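Local coordinates for CRISPR system Cmr subunit Cmr5 (Thermus thermophilus HB8, PDB 2ZOP), which is probably part of the Cmr ribonucleoprotein complex of a CRISPR system that defends the bacterium against viruses and other mobile genetic elements, at residues A49-R54 and R73-L78. Residues are numbered along the deposited sequence; the frame is centred on the assembly and turned at random.
Sequences AFVDSR and RDLREL
Leu75 and Arg76 bring the first turn of helix 75-84 up to Val51 and Asp52 in the last turn of helix 44-52, a small helix-to-helix contact within the all-alpha Cmr5 fold. Just upstream, Arg73 and Asp74 shape the start of helix 75-84. Asp74 is the N-cap: its OD1 accepts from Glu77 N at 3.0 Å, while Glu77 OE1 reaches back to Arg73 N at 2.6 Å. The guanidinium of Arg73 turns back with one face against Glu77 CB, and its NE makes a salt bridge to Asp74 OD2 at 2.7 Å, meeting that oxygen from above the carboxylate plane. Leu75 comes next and carries the apolar part of the contact. With CG anti to the backbone N (chi1 -176°), it sends one branch, CD2, across to the other helix. That methyl lies 3.8 Å from Val51 CG1 and 3.7 Å from the backbone N of Asp52, so it touches side chain and main chain together. Met31 and Leu35 of helix 25-42 also pack on Val51, and Leu48 lies against Leu75, which makes this part of the contact continuous with the hydrophobic interior. Farther out, the Arg76 side chain extends beside Asp52, whose OD1 is salt-bridged to Lys60 NZ of helix 57-69. Arg76 adds a looser approach of opposite charges, too long for a salt bridge: Asp52 OD1 lies above one face of the guanidinium, offset toward its rim, 4.4 Å from Arg76 NH2.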
ATOM      1  N   ALA A  49      -2.190  15.871  -3.976  1.00 14.32           N
ATOM      2  CA  ALA A  49      -2.349  16.349  -5.345  1.00 14.07           C
ATOM      3  C   ALA A  49      -3.819  16.327  -5.760  1.00 15.15           C
ATOM      4  O   ALA A  49      -4.257  17.160  -6.552  1.00 18.81           O
ATOM      5  CB  ALA A  49      -1.510  15.490  -6.303  1.00 15.25           C
ATOM      6  N   PHE A  50      -4.567  15.362  -5.231  1.00 13.25           N
ATOM      7  CA  PHE A  50      -5.985  15.246  -5.525  1.00 15.26           C
ATOM      8  C   PHE A  50      -6.690  16.463  -4.913  1.00 14.56           C
ATOM      9  O   PHE A  50      -7.483  17.128  -5.580  1.00 17.37           O
ATOM     10  CB  PHE A  50      -6.565  13.958  -4.924  1.00 11.06           C
ATOM     11  CG  PHE A  50      -8.053  13.834  -5.094  1.00 15.98           C
ATOM     12  CD1 PHE A  50      -8.595  13.439  -6.312  1.00 14.02           C
ATOM     13  CD2 PHE A  50      -8.916  14.155  -4.047  1.00 15.78           C
ATOM     14  CE1 PHE A  50      -9.976  13.368  -6.492  1.00 16.30           C
ATOM     15  CE2 PHE A  50     -10.298  14.087  -4.212  1.00 21.86           C
ATOM     16  CZ  PHE A  50     -10.830  13.692  -5.446  1.00 17.17           C
ATOM     17  N   VAL A  51      -6.388  16.765  -3.652  1.00 11.31           N
ATOM     18  CA  VAL A  51      -7.009  17.910  -3.003  1.00 11.67           C
ATOM     19  C   VAL A  51      -6.681  19.212  -3.736  1.00 14.16           C
ATOM     20  O   VAL A  51      -7.560  20.019  -3.991  1.00 14.42           O
ATOM     21  CB  VAL A  51      -6.559  18.063  -1.536  1.00 14.55           C
ATOM     22  CG1 VAL A  51      -7.271  19.262  -0.907  1.00 14.60           C
ATOM     23  CG2 VAL A  51      -6.870  16.795  -0.753  1.00 16.18           C
ATOM     24  N   ASP A  52      -5.413  19.407  -4.077  1.00 17.62           N
ATOM     25  CA  ASP A  52      -4.994  20.625  -4.767  1.00 20.50           C
ATOM     26  C   ASP A  52      -5.609  20.808  -6.143  1.00 20.65           C
ATOM     27  O   ASP A  52      -5.709  21.926  -6.632  1.00 20.78           O
ATOM     28  CB  ASP A  52      -3.476  20.665  -4.914  1.00 25.58           C
ATOM     29  CG  ASP A  52      -3.009  21.812  -5.811  1.00 33.42           C
ATOM     30  OD1 ASP A  52      -3.338  22.982  -5.510  1.00 33.82           O
ATOM     31  OD2 ASP A  52      -2.319  21.542  -6.816  1.00 35.90           O
ATOM     32  N   SER A  53      -6.021  19.716  -6.776  1.00 17.86           N
ATOM     33  CA  SER A  53      -6.588  19.833  -8.105  1.00 16.79           C
ATOM     34  C   SER A  53      -8.100  19.923  -8.095  1.00 16.17           C
ATOM     35  O   SER A  53      -8.726  19.914  -9.148  1.00 16.04           O
ATOM     36  CB  SER A  53      -6.122  18.671  -8.996  1.00 18.97           C
ATOM     37  OG  SER A  53      -6.471  17.419  -8.439  1.00 16.77           O
ATOM     38  N   ARG A  54      -8.694  20.014  -6.910  1.00 14.28           N
ATOM     39  CA  ARG A  54     -10.141  20.126  -6.831  1.00 19.97           C
ATOM     40  C   ARG A  54     -10.559  21.524  -7.294  1.00 22.29           C
ATOM     41  O   ARG A  54      -9.840  22.504  -7.075  1.00 23.07           O
ATOM     42  CB  ARG A  54     -10.633  19.872  -5.403  1.00 21.57           C
ATOM     43  CG  ARG A  54     -10.510  18.405  -4.918  1.00 19.69           C
ATOM     44  CD  ARG A  54     -11.018  17.407  -5.964  1.00 23.65           C
ATOM     45  NE  ARG A  54      -9.942  16.966  -6.855  1.00 19.84           N
ATOM     46  CZ  ARG A  54     -10.138  16.401  -8.041  1.00 23.89           C
ATOM     47  NH1 ARG A  54     -11.374  16.206  -8.490  1.00 17.80           N
ATOM     48  NH2 ARG A  54      -9.098  16.034  -8.781  1.00 18.13           N
ATOM     49  N   ARG A  73       2.268  26.956   5.781  1.00 14.86           N
ATOM     50  CA  ARG A  73       1.564  28.137   5.290  1.00 18.92           C
ATOM     51  C   ARG A  73       0.233  27.774   4.626  1.00 19.10           C
ATOM     52  O   ARG A  73      -0.792  28.419   4.859  1.00 17.04           O
ATOM     53  CB  ARG A  73       2.439  28.872   4.269  1.00 19.96           C
ATOM     54  CG  ARG A  73       1.855  30.179   3.764  1.00 24.55           C
ATOM     55  CD  ARG A  73       2.616  30.668   2.531  1.00 26.43           C
ATOM     56  NE  ARG A  73       2.547  29.678   1.461  1.00 24.24           N
ATOM     57  CZ  ARG A  73       3.598  29.063   0.921  1.00 25.13           C
ATOM     58  NH1 ARG A  73       4.831  29.334   1.337  1.00 22.01           N
ATOM     59  NH2 ARG A  73       3.405  28.146  -0.019  1.00 20.13           N
ATOM     60  N   ASP A  74       0.272  26.742   3.788  1.00 16.37           N
ATOM     61  CA  ASP A  74      -0.903  26.287   3.052  1.00 18.91           C
ATOM     62  C   ASP A  74      -0.626  24.924   2.430  1.00 15.74           C
ATOM     63  O   ASP A  74       0.451  24.356   2.611  1.00 15.60           O
ATOM     64  CB  ASP A  74      -1.256  27.292   1.945  1.00 17.54           C
ATOM     65  CG  ASP A  74      -0.051  27.656   1.082  1.00 19.73           C
ATOM     66  OD1 ASP A  74       0.770  26.765   0.787  1.00 18.53           O
ATOM     67  OD2 ASP A  74       0.076  28.836   0.691  1.00 21.47           O
ATOM     68  N   LEU A  75      -1.601  24.410   1.690  1.00 16.78           N
ATOM     69  CA  LEU A  75      -1.466  23.112   1.041  1.00 16.28           C
ATOM     70  C   LEU A  75      -0.216  23.036   0.163  1.00 15.17           C
ATOM     71  O   LEU A  75       0.494  22.025   0.183  1.00 14.88           O
ATOM     72  CB  LEU A  75      -2.713  22.806   0.195  1.00 13.98           C
ATOM     73  CG  LEU A  75      -2.757  21.428  -0.477  1.00 19.58           C
ATOM     74  CD1 LEU A  75      -2.568  20.330   0.577  1.00 13.84           C
ATOM     75  CD2 LEU A  75      -4.088  21.244  -1.196  1.00 15.30           C
ATOM     76  N   ARG A  76       0.054  24.097  -0.607  1.00 14.68           N
ATOM     77  CA  ARG A  76       1.228  24.104  -1.478  1.00 17.31           C
ATOM     78  C   ARG A  76       2.535  23.892  -0.720  1.00 18.44           C
ATOM     79  O   ARG A  76       3.402  23.136  -1.166  1.00 17.27           O
ATOM     80  CB  ARG A  76       1.334  25.416  -2.276  1.00 21.27           C
ATOM     81  CG  ARG A  76       0.473  25.465  -3.519  1.00 27.78           C
ATOM     82  CD  ARG A  76       0.810  26.683  -4.375  1.00 31.84           C
ATOM     83  NE  ARG A  76      -0.003  26.735  -5.587  1.00 36.81           N
ATOM     84  CZ  ARG A  76      -1.318  26.934  -5.603  1.00 42.30           C
ATOM     85  NH1 ARG A  76      -1.988  27.111  -4.473  1.00 44.36           N
ATOM     86  NH2 ARG A  76      -1.970  26.956  -6.757  1.00 46.44           N
ATOM     87  N   GLU A  77       2.700  24.557   0.417  1.00 17.40           N
ATOM     88  CA  GLU A  77       3.950  24.370   1.150  1.00 19.50           C
ATOM     89  C   GLU A  77       4.064  22.933   1.674  1.00 16.96           C
ATOM     90  O   GLU A  77       5.125  22.316   1.593  1.00 15.40           O
ATOM     91  CB  GLU A  77       4.072  25.367   2.301  1.00 17.04           C
ATOM     92  CG  GLU A  77       5.418  25.257   3.003  1.00 23.75           C
ATOM     93  CD  GLU A  77       5.601  26.248   4.131  1.00 23.43           C
ATOM     94  OE1 GLU A  77       4.685  26.401   4.953  1.00 25.14           O
ATOM     95  OE2 GLU A  77       6.681  26.863   4.207  1.00 30.92           O
ATOM     96  N   LEU A  78       2.967  22.401   2.204  1.00 16.23           N
ATOM     97  CA  LEU A  78       2.958  21.024   2.712  1.00 17.18           C
ATOM     98  C   LEU A  78       3.281  20.039   1.571  1.00 15.54           C
ATOM     99  O   LEU A  78       4.088  19.120   1.732  1.00 13.84           O
ATOM    100  CB  LEU A  78       1.583  20.697   3.322  1.00 16.03           C
ATOM    101  CG  LEU A  78       1.269  19.219   3.643  1.00 16.64           C
ATOM    102  CD1 LEU A  78       2.210  18.692   4.735  1.00 12.82           C
ATOM    103  CD2 LEU A  78      -0.192  19.088   4.094  1.00 12.55           C
TER